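Local coordinates for tubulin-like protein CetZ1 (Haloferax volcanii, PDB 4B46) that controls the shape of archaeal cells as a GTP-binding member of the tubulin superfamily and is essential for developing the rod-shaped cells needed for efficient swimming, at residues 6-11 with 35-40. Sequence-based numbering, arbitrary orientation.
Sequences IGFGQA and VAVNSA. With GDP (guanosine-5'-diphosphate), chain B.
V37 meets F8 across two parallel strands: its CG1, anti to the backbone N (chi1 -175°), sits over one face of the phenyl ring, displaced toward the rim, 3.5 Å from F8 CZ. This is a CH-pi contact, with the methyl 25° off the ring normal. Its other methyl, CG2, beside the backbone N, lies 3.8 Å from I6 CG2. I6 and V35 stand side by side on the same face, and I6 and F8 rest on L119 of helix 111-126. Beneath them the backbones are bonded in parallel register, G7 N to V35 O, V37 N to G7 O and G9 N to V37 O. The strands are the two arms of a beta-alpha-beta unit joined by helix 9-26, and the turn into that helix is the first of the nucleotide-binding loops of the tubulin/FtsZ GTPase domain. G9 suits the turn because, at its positive phi of 82°, a CB would press against the carbonyl O of F8 and also run into O3B of GDP. Just beyond it, the amides of Q10 and A11 donate to GDP O2B and O1A, 2.8 Å from each oxygen. Where the second strand ends, asparagine suits position 38 because its short side-chain carbonyl reaches the amides that follow: A40 N, bonded to N38 OD1 at 3.1 Å from above the carbonyl plane, closes an Asx turn, and S39 N is a second donor, on an in-plane lone pair at 2.7 Å.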
ATOM      1  N   ILE A   6      -0.276  -4.443  -9.307  1.00 15.55           N
ATOM      2  CA  ILE A   6      -0.441  -3.600 -10.489  1.00 17.29           C
ATOM      3  C   ILE A   6      -0.241  -2.139 -10.120  1.00 15.25           C
ATOM      4  O   ILE A   6      -1.002  -1.583  -9.328  1.00 16.00           O
ATOM      5  CB  ILE A   6      -1.831  -3.759 -11.154  1.00 18.64           C
ATOM      6  CG1 ILE A   6      -2.114  -5.234 -11.471  1.00 22.47           C
ATOM      7  CG2 ILE A   6      -1.910  -2.908 -12.433  1.00 16.98           C
ATOM      8  CD1 ILE A   6      -3.069  -5.883 -10.521  1.00 26.51           C
ATOM      9  N   GLY A   7       0.800  -1.533 -10.682  1.00 16.87           N
ATOM     10  CA  GLY A   7       1.046  -0.109 -10.502  1.00 15.57           C
ATOM     11  C   GLY A   7       0.309   0.669 -11.575  1.00 24.66           C
ATOM     12  O   GLY A   7       0.357   0.307 -12.757  1.00 22.76           O
ATOM     13  N   PHE A   8      -0.382   1.728 -11.164  1.00 20.97           N
ATOM     14  CA  PHE A   8      -1.181   2.532 -12.089  1.00 18.92           C
ATOM     15  C   PHE A   8      -0.698   3.978 -12.039  1.00 17.07           C
ATOM     16  O   PHE A   8      -0.667   4.585 -10.968  1.00 18.81           O
ATOM     17  CB  PHE A   8      -2.670   2.460 -11.723  1.00 16.74           C
ATOM     18  CG  PHE A   8      -3.583   2.271 -12.914  1.00 20.52           C
ATOM     19  CD1 PHE A   8      -3.716   3.266 -13.867  1.00 20.53           C
ATOM     20  CD2 PHE A   8      -4.302   1.103 -13.075  1.00 17.74           C
ATOM     21  CE1 PHE A   8      -4.558   3.100 -14.963  1.00 22.39           C
ATOM     22  CE2 PHE A   8      -5.142   0.924 -14.172  1.00 20.42           C
ATOM     23  CZ  PHE A   8      -5.268   1.928 -15.118  1.00 19.02           C
ATOM     24  N   GLY A   9      -0.316   4.531 -13.193  1.00 15.52           N
ATOM     25  CA  GLY A   9       0.254   5.870 -13.217  1.00 16.98           C
ATOM     26  C   GLY A   9       1.736   5.826 -12.874  1.00 15.70           C
ATOM     27  O   GLY A   9       2.288   4.763 -12.579  1.00 15.31           O
ATOM     28  N   GLN A  10       2.386   6.983 -12.888  1.00 14.14           N
ATOM     29  CA  GLN A  10       3.831   7.026 -12.709  1.00 19.35           C
ATOM     30  C   GLN A  10       4.297   6.615 -11.305  1.00 17.18           C
ATOM     31  O   GLN A  10       5.250   5.846 -11.164  1.00 17.45           O
ATOM     32  CB  GLN A  10       4.385   8.409 -13.087  1.00 15.35           C
ATOM     33  CG  GLN A  10       5.894   8.475 -12.980  1.00 25.23           C
ATOM     34  CD  GLN A  10       6.443   9.861 -13.206  1.00 38.75           C
ATOM     35  OE1 GLN A  10       5.709  10.844 -13.191  1.00 48.99           O
ATOM     36  NE2 GLN A  10       7.745   9.946 -13.417  1.00 39.31           N
ATOM     37  N   ALA A  11       3.634   7.130 -10.278  1.00 17.03           N
ATOM     38  CA  ALA A  11       3.962   6.791  -8.887  1.00 19.51           C
ATOM     39  C   ALA A  11       3.740   5.305  -8.587  1.00 18.28           C
ATOM     40  O   ALA A  11       4.619   4.634  -8.048  1.00 14.87           O
ATOM     41  CB  ALA A  11       3.140   7.639  -7.925  1.00 17.91           C
ATOM     42  N   VAL A  35       2.692  -5.834 -12.724  1.00 19.65           N
ATOM     43  CA  VAL A  35       2.230  -5.197 -13.957  1.00 19.21           C
ATOM     44  C   VAL A  35       2.193  -3.680 -13.741  1.00 18.71           C
ATOM     45  O   VAL A  35       1.893  -3.222 -12.637  1.00 19.86           O
ATOM     46  CB  VAL A  35       0.827  -5.730 -14.364  1.00 21.61           C
ATOM     47  CG1 VAL A  35       0.232  -4.912 -15.502  1.00 21.24           C
ATOM     48  CG2 VAL A  35       0.908  -7.218 -14.767  1.00 21.97           C
ATOM     49  N   ALA A  36       2.534  -2.915 -14.778  1.00 21.44           N
ATOM     50  CA  ALA A  36       2.495  -1.450 -14.726  1.00 16.61           C
ATOM     51  C   ALA A  36       1.596  -0.926 -15.839  1.00 19.25           C
ATOM     52  O   ALA A  36       1.723  -1.341 -16.999  1.00 18.13           O
ATOM     53  CB  ALA A  36       3.892  -0.873 -14.886  1.00 16.53           C
ATOM     54  N   VAL A  37       0.680  -0.034 -15.482  1.00 16.70           N
ATOM     55  CA  VAL A  37      -0.256   0.532 -16.446  1.00 15.53           C
ATOM     56  C   VAL A  37      -0.085   2.038 -16.453  1.00 18.03           C
ATOM     57  O   VAL A  37      -0.089   2.672 -15.396  1.00 17.84           O
ATOM     58  CB  VAL A  37      -1.725   0.232 -16.083  1.00 17.05           C
ATOM     59  CG1 VAL A  37      -2.661   0.748 -17.188  1.00 17.47           C
ATOM     60  CG2 VAL A  37      -1.943  -1.271 -15.847  1.00 15.52           C
ATOM     61  N   ASN A  38       0.064   2.614 -17.639  1.00 17.37           N
ATOM     62  CA  ASN A  38       0.244   4.062 -17.740  1.00 19.97           C
ATOM     63  C   ASN A  38      -0.210   4.563 -19.106  1.00 20.40           C
ATOM     64  O   ASN A  38      -0.400   3.769 -20.034  1.00 17.32           O
ATOM     65  CB  ASN A  38       1.705   4.455 -17.456  1.00 23.26           C
ATOM     66  CG  ASN A  38       1.849   5.878 -16.883  1.00 23.37           C
ATOM     67  OD1 ASN A  38       1.074   6.784 -17.203  1.00 17.23           O
ATOM     68  ND2 ASN A  38       2.858   6.070 -16.038  1.00 20.77           N
ATOM     69  N   SER A  39      -0.409   5.874 -19.221  1.00 20.66           N
ATOM     70  CA  SER A  39      -0.793   6.469 -20.496  1.00 20.12           C
ATOM     71  C   SER A  39       0.364   7.288 -21.022  1.00 23.26           C
ATOM     72  O   SER A  39       0.292   7.869 -22.108  1.00 21.06           O
ATOM     73  CB  SER A  39      -2.017   7.366 -20.321  1.00 23.76           C
ATOM     74  OG  SER A  39      -1.771   8.370 -19.350  1.00 22.22           O
ATOM     75  N   ALA A  40       1.433   7.343 -20.237  1.00 21.87           N
ATOM     76  CA  ALA A  40       2.625   8.085 -20.618  1.00 22.70           C
ATOM     77  C   ALA A  40       3.712   7.080 -20.934  1.00 25.58           C
ATOM     78  O   ALA A  40       4.128   6.313 -20.061  1.00 26.48           O
ATOM     79  CB  ALA A  40       3.068   9.045 -19.487  1.00 23.00           C
TER
HETATM   80  PB  GDP B1368      -0.301   9.904 -12.892  1.00 19.24           P
HETATM   81  O1B GDP B1368      -1.112  10.813 -13.770  1.00 17.26           O
HETATM   82  O2B GDP B1368       0.754   9.147 -13.665  1.00 17.24           O
HETATM   83  O3B GDP B1368      -1.249   8.968 -12.188  1.00 16.32           O
HETATM   84  O3A GDP B1368       0.396  10.894 -11.847  1.00 18.80           O
HETATM   85  PA  GDP B1368       1.686  10.526 -10.977  1.00 18.22           P
HETATM   86  O1A GDP B1368       1.686   9.096 -10.554  1.00 17.92           O
HETATM   87  O2A GDP B1368       2.930  10.922 -11.721  1.00 15.31           O
HETATM   88  O5' GDP B1368       1.480  11.522  -9.722  1.00 17.34           O
HETATM   89  C5' GDP B1368       0.316  11.335  -8.915  1.00 15.23           C
HETATM   90  C4' GDP B1368       0.647  11.670  -7.472  1.00 16.55           C
HETATM   91  O4' GDP B1368       1.539  10.703  -6.945  1.00 16.17           O
HETATM   92  C3' GDP B1368       1.425  12.966  -7.350  1.00 15.26           C
HETATM   93  O3' GDP B1368       0.490  14.028  -7.220  1.00 23.00           O
HETATM   94  C2' GDP B1368       2.274  12.780  -6.102  1.00 18.14           C
HETATM   95  O2' GDP B1368       1.502  13.037  -4.927  1.00 16.77           O
HETATM   96  C1' GDP B1368       2.501  11.301  -6.047  1.00 19.09           C
HETATM   97  N9  GDP B1368       3.774  10.795  -6.578  1.00 15.59           N
HETATM   98  C8  GDP B1368       4.287  10.990  -7.810  1.00 19.04           C
HETATM   99  N7  GDP B1368       5.441  10.285  -7.957  1.00 22.24           N
HETATM  100  C5  GDP B1368       5.644   9.598  -6.805  1.00 22.37           C
HETATM  101  C6  GDP B1368       6.644   8.644  -6.280  1.00 20.25           C
HETATM  102  O6  GDP B1368       7.636   8.284  -6.967  1.00 18.50           O
HETATM  103  N1  GDP B1368       6.460   8.185  -5.035  1.00 18.24           N
HETATM  104  C2  GDP B1368       5.421   8.544  -4.260  1.00 18.79           C
HETATM  105  N2  GDP B1368       5.333   8.034  -3.009  1.00 19.67           N
HETATM  106  N3  GDP B1368       4.463   9.402  -4.675  1.00 20.38           N
HETATM  107  C4  GDP B1368       4.530   9.937  -5.912  1.00 20.12           C
HETATM  108  O   HOH W   1       2.575   2.394 -14.000  1.00 19.54           O